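Local atomic coordinates of GGDEF and EAL domain-containing protein (Vibrio cholerae O1 str. 2010EL-1786, PDB entry 6PWK), a protein that binds the second messenger c-di-GMP as a LapD-type receptor, probably linking its level to large adhesins and biofilm formation. Residues 135-147 and 162-176. Numbering follows the deposited sequence.
Sequences LSLGVVSNKRQSS and AKSNPELNYGFISSD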
loop_
_atom_site.group_PDB
_atom_site.type_symbol
_atom_site.label_atom_id
_atom_site.label_comp_id
_atom_site.label_asym_id
_atom_site.label_seq_id
_atom_site.Cartn_x
_atom_site.Cartn_y
_atom_site.Cartn_z
ATOM N N LEU A 135 -5.897 11.390 17.536
ATOM C CA LEU A 135 -6.506 10.088 17.762
ATOM C C LEU A 135 -8.014 10.220 17.607
ATOM O O LEU A 135 -8.546 11.314 17.398
ATOM C CB LEU A 135 -6.134 9.542 19.144
ATOM C CG LEU A 135 -6.515 10.451 20.315
ATOM C CD1 LEU A 135 -7.880 10.097 20.895
ATOM C CD2 LEU A 135 -5.451 10.403 21.384
ATOM N N SER A 136 -8.701 9.087 17.720
ATOM C CA SER A 136 -10.154 9.052 17.669
ATOM C C SER A 136 -10.655 7.969 18.610
ATOM O O SER A 136 -10.080 6.879 18.678
ATOM C CB SER A 136 -10.658 8.799 16.247
ATOM O OG SER A 136 -10.170 9.792 15.363
ATOM N N LEU A 137 -11.723 8.278 19.338
ATOM C CA LEU A 137 -12.281 7.376 20.337
ATOM C C LEU A 137 -13.765 7.191 20.061
ATOM O O LEU A 137 -14.519 8.167 20.033
ATOM C CB LEU A 137 -12.061 7.915 21.753
ATOM C CG LEU A 137 -12.601 7.046 22.891
ATOM C CD1 LEU A 137 -11.848 5.726 22.963
ATOM C CD2 LEU A 137 -12.521 7.784 24.216
ATOM N N GLY A 138 -14.176 5.946 19.851
ATOM C CA GLY A 138 -15.576 5.596 19.702
ATOM C C GLY A 138 -16.011 4.718 20.865
ATOM O O GLY A 138 -15.321 3.761 21.223
ATOM N N VAL A 139 -17.148 5.070 21.459
ATOM C CA VAL A 139 -17.691 4.348 22.603
ATOM C C VAL A 139 -19.154 4.031 22.326
ATOM O O VAL A 139 -19.886 4.859 21.771
ATOM C CB VAL A 139 -17.535 5.151 23.916
ATOM C CG1 VAL A 139 -16.072 5.485 24.170
ATOM C CG2 VAL A 139 -18.350 6.425 23.877
ATOM N N VAL A 140 -19.574 2.816 22.678
ATOM C CA VAL A 140 -20.975 2.423 22.586
ATOM C C VAL A 140 -21.389 1.778 23.901
ATOM O O VAL A 140 -20.594 1.085 24.546
ATOM C CB VAL A 140 -21.259 1.480 21.388
ATOM C CG1 VAL A 140 -20.139 1.530 20.363
ATOM C CG2 VAL A 140 -21.539 0.049 21.842
ATOM N N SER A 141 -22.627 2.039 24.310
ATOM C CA SER A 141 -23.217 1.432 25.492
ATOM C C SER A 141 -24.227 0.381 25.053
ATOM O O SER A 141 -25.109 0.667 24.237
ATOM C CB SER A 141 -23.897 2.478 26.372
ATOM O OG SER A 141 -25.069 2.978 25.753
ATOM N N ASN A 142 -24.094 -0.827 25.592
ATOM C CA ASN A 142 -24.983 -1.929 25.242
ATOM C C ASN A 142 -26.224 -1.838 26.119
ATOM O O ASN A 142 -26.195 -2.197 27.298
ATOM C CB ASN A 142 -24.278 -3.271 25.410
ATOM C CG ASN A 142 -24.928 -4.374 24.599
ATOM O OD1 ASN A 142 -25.506 -4.124 23.544
ATOM N ND2 ASN A 142 -24.834 -5.605 25.091
ATOM N N LYS A 143 -27.320 -1.346 25.542
ATOM C CA LYS A 143 -28.600 -1.246 26.233
ATOM C C LYS A 143 -29.651 -2.174 25.636
ATOM O O LYS A 143 -30.824 -2.094 26.014
ATOM C CB LYS A 143 -29.095 0.203 26.223
ATOM C CG LYS A 143 -28.110 1.199 26.830
ATOM C CD LYS A 143 -28.815 2.466 27.293
ATOM C CE LYS A 143 -27.829 3.522 27.773
ATOM N NZ LYS A 143 -27.270 4.326 26.650
ATOM N N ARG A 144 -29.258 -3.043 24.706
ATOM C CA ARG A 144 -30.112 -4.098 24.181
ATOM C C ARG A 144 -29.268 -5.355 24.021
ATOM O O ARG A 144 -28.039 -5.314 24.104
ATOM C CB ARG A 144 -30.760 -3.702 22.846
ATOM C CG ARG A 144 -31.781 -2.579 22.948
ATOM C CD ARG A 144 -32.450 -2.303 21.610
ATOM N NE ARG A 144 -33.516 -1.311 21.728
ATOM C CZ ARG A 144 -34.278 -0.903 20.719
ATOM N NH1 ARG A 144 -34.097 -1.400 19.503
ATOM N NH2 ARG A 144 -35.223 0.004 20.925
ATOM N N GLN A 145 -29.934 -6.485 23.796
ATOM C CA GLN A 145 -29.224 -7.741 23.576
ATOM C C GLN A 145 -28.666 -7.737 22.157
ATOM O O GLN A 145 -29.425 -7.764 21.183
ATOM C CB GLN A 145 -30.139 -8.939 23.807
ATOM C CG GLN A 145 -29.386 -10.258 23.920
ATOM C CD GLN A 145 -30.305 -11.462 23.958
ATOM O OE1 GLN A 145 -31.233 -11.573 23.159
ATOM N NE2 GLN A 145 -30.050 -12.372 24.892
ATOM N N SER A 146 -27.342 -7.700 22.038
ATOM C CA SER A 146 -26.676 -7.564 20.753
ATOM C C SER A 146 -25.684 -8.701 20.547
ATOM O O SER A 146 -25.095 -9.217 21.502
ATOM C CB SER A 146 -25.944 -6.218 20.651
ATOM O OG SER A 146 -26.798 -5.144 21.009
ATOM N N SER A 147 -25.507 -9.089 19.285
ATOM C CA SER A 147 -24.516 -10.090 18.926
ATOM C C SER A 147 -23.124 -9.461 18.915
ATOM O O SER A 147 -22.949 -8.261 19.150
ATOM C CB SER A 147 -24.850 -10.711 17.572
ATOM O OG SER A 147 -24.636 -9.784 16.523
ATOM N N ALA A 162 -16.657 9.927 15.495
ATOM C CA ALA A 162 -15.651 10.724 16.190
ATOM C C ALA A 162 -14.679 11.369 15.211
ATOM O O ALA A 162 -14.259 12.515 15.409
ATOM C CB ALA A 162 -14.902 9.853 17.199
ATOM N N LYS A 163 -14.308 10.648 14.148
ATOM C CA LYS A 163 -13.376 11.197 13.166
ATOM C C LYS A 163 -14.015 12.314 12.356
ATOM O O LYS A 163 -13.374 13.336 12.086
ATOM C CB LYS A 163 -12.876 10.095 12.236
ATOM C CG LYS A 163 -11.829 9.197 12.846
ATOM C CD LYS A 163 -11.251 8.248 11.819
ATOM C CE LYS A 163 -10.021 7.548 12.357
ATOM N NZ LYS A 163 -9.517 6.536 11.393
ATOM N N SER A 164 -15.274 12.137 11.952
ATOM C CA SER A 164 -15.939 13.119 11.106
ATOM C C SER A 164 -16.329 14.386 11.857
ATOM O O SER A 164 -16.687 15.378 11.213
ATOM C CB SER A 164 -17.171 12.487 10.454
ATOM O OG SER A 164 -17.970 11.816 11.411
ATOM N N ASN A 165 -16.265 14.382 13.189
ATOM C CA ASN A 165 -16.556 15.559 14.009
ATOM C C ASN A 165 -15.476 15.681 15.075
ATOM O O ASN A 165 -15.698 15.339 16.246
ATOM C CB ASN A 165 -17.949 15.470 14.637
ATOM C CG ASN A 165 -19.040 15.255 13.608
ATOM O OD1 ASN A 165 -19.402 16.169 12.867
ATOM N ND2 ASN A 165 -19.577 14.039 13.563
ATOM N N PRO A 166 -14.291 16.179 14.706
ATOM C CA PRO A 166 -13.189 16.271 15.680
ATOM C C PRO A 166 -13.442 17.240 16.826
ATOM O O PRO A 166 -12.630 17.275 17.762
ATOM C CB PRO A 166 -12.000 16.724 14.824
ATOM C CG PRO A 166 -12.618 17.377 13.630
ATOM C CD PRO A 166 -13.877 16.612 13.363
ATOM N N GLU A 167 -14.516 18.032 16.793
ATOM C CA GLU A 167 -14.846 18.849 17.956
ATOM C C GLU A 167 -15.389 18.007 19.101
ATOM O O GLU A 167 -15.409 18.475 20.246
ATOM C CB GLU A 167 -15.855 19.938 17.586
ATOM C CG GLU A 167 -17.260 19.438 17.289
ATOM C CD GLU A 167 -17.427 18.970 15.857
ATOM O OE1 GLU A 167 -16.406 18.732 15.179
ATOM O OE2 GLU A 167 -18.585 18.846 15.405
ATOM N N LEU A 168 -15.829 16.786 18.820
ATOM C CA LEU A 168 -16.231 15.859 19.866
ATOM C C LEU A 168 -15.004 15.168 20.442
ATOM O O LEU A 168 -14.106 14.751 19.704
ATOM C CB LEU A 168 -17.199 14.811 19.317
ATOM C CG LEU A 168 -18.481 15.288 18.632
ATOM C CD1 LEU A 168 -19.271 14.097 18.111
ATOM C CD2 LEU A 168 -19.325 16.115 19.586
ATOM N N ASN A 169 -14.962 15.056 21.771
ATOM C CA ASN A 169 -13.911 14.263 22.394
ATOM C C ASN A 169 -14.009 12.802 21.977
ATOM O O ASN A 169 -12.984 12.134 21.801
ATOM C CB ASN A 169 -13.981 14.389 23.915
ATOM C CG ASN A 169 -13.646 15.784 24.401
ATOM O OD1 ASN A 169 -12.481 16.111 24.625
ATOM N ND2 ASN A 169 -14.668 16.614 24.571
ATOM N N TYR A 170 -15.227 12.303 21.786
ATOM C CA TYR A 170 -15.443 10.913 21.412
ATOM C C TYR A 170 -16.795 10.795 20.714
ATOM O O TYR A 170 -17.670 11.656 20.883
ATOM C CB TYR A 170 -15.384 9.990 22.632
ATOM C CG TYR A 170 -16.306 10.418 23.751
ATOM C CD1 TYR A 170 -15.889 11.335 24.706
ATOM C CD2 TYR A 170 -17.598 9.917 23.846
ATOM C CE1 TYR A 170 -16.727 11.737 25.723
ATOM C CE2 TYR A 170 -18.445 10.313 24.861
ATOM C CZ TYR A 170 -18.001 11.225 25.796
ATOM O OH TYR A 170 -18.833 11.630 26.811
ATOM N N GLY A 171 -16.951 9.738 19.945
ATOM C CA GLY A 171 -18.206 9.424 19.295
ATOM C C GLY A 171 -18.989 8.407 20.105
ATOM O O GLY A 171 -18.504 7.306 20.371
ATOM N N PHE A 172 -20.202 8.787 20.494
ATOM C CA PHE A 172 -21.061 7.966 21.341
ATOM C C PHE A 172 -22.280 7.514 20.551
ATOM O O PHE A 172 -23.004 8.343 19.991
ATOM C CB PHE A 172 -21.496 8.736 22.589
ATOM C CG PHE A 172 -22.195 7.887 23.622
ATOM C CD1 PHE A 172 -23.538 7.565 23.491
ATOM C CD2 PHE A 172 -21.511 7.427 24.735
ATOM C CE1 PHE A 172 -24.175 6.788 24.439
ATOM C CE2 PHE A 172 -22.143 6.652 25.687
ATOM C CZ PHE A 172 -23.477 6.333 25.539
ATOM N N ILE A 173 -22.504 6.202 20.516
ATOM C CA ILE A 173 -23.714 5.608 19.961
ATOM C C ILE A 173 -24.226 4.583 20.961
ATOM O O ILE A 173 -23.454 3.753 21.449
ATOM C CB ILE A 173 -23.462 4.941 18.595
ATOM C CG1 ILE A 173 -22.921 5.951 17.583
ATOM C CG2 ILE A 173 -24.736 4.303 18.066
ATOM C CD1 ILE A 173 -22.719 5.371 16.196
ATOM N N SER A 174 -25.515 4.636 21.271
ATOM C CA SER A 174 -26.116 3.643 22.148
ATOM C C SER A 174 -26.659 2.489 21.317
ATOM O O SER A 174 -27.139 2.682 20.198
ATOM C CB SER A 174 -27.231 4.264 22.989
ATOM O OG SER A 174 -27.824 3.295 23.836
ATOM N N SER A 175 -26.573 1.275 21.872
ATOM C CA SER A 175 -26.966 0.086 21.120
ATOM C C SER A 175 -28.445 0.089 20.758
ATOM O O SER A 175 -28.854 -0.647 19.852
ATOM C CB SER A 175 -26.636 -1.179 21.914
ATOM O OG SER A 175 -27.722 -1.557 22.742
ATOM N N ASP A 176 -29.255 0.896 21.438
ATOM C CA ASP A 176 -30.682 0.988 21.167
ATOM C C ASP A 176 -31.018 2.047 20.125
ATOM O O ASP A 176 -32.203 2.324 19.905
ATOM C CB ASP A 176 -31.445 1.271 22.467
ATOM C CG ASP A 176 -30.900 2.477 23.221
ATOM O OD1 ASP A 176 -30.168 3.285 22.615
ATOM O OD2 ASP A 176 -31.200 2.613 24.427
#
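Val139 CG2 meets two aromatic rings obliquely, 3.4 Å from Phe172 CD2 and 3.6 Å from Tyr170 CD2. The methyl is placed there by a chi1 of -58°, which puts CG2 between the backbone N and the carbonyl carbon. Beneath these side chains the backbones run parallel: Val139 N donates almost straight to Gly171 O (2.8 Å, 176°), and Gly171 N and Ile173 N reach Leu137 O and Val139 O. Toward the far end the pairing slackens, the Ser141 N to Ile173 O bond being weak, before Ser175 N regains Ser141 O at 2.8 Å. There Ser175 OG accepts the N-H of Lys143 at 2.8 Å and, weakly, that of Arg144, gripping both where the chain runs on from the strand. Lys143 bends at chi4 (84°) to bring NZ within 3.0 Å of Ser174 OG, while also bonding Ser141 OG. Ser174 OG in turn donates a hydrogen bond to Asp176 OD1. Lys110 of helix 106-118 adds a cation-pi contact to Phe172, and on the other face Ile173 packs against Leu154 of helix 148-164. Strands 136-142 and 171-174, joined through that helix, thus form a beta-alpha-beta unit at one edge of the GGDEF domain's central sheet.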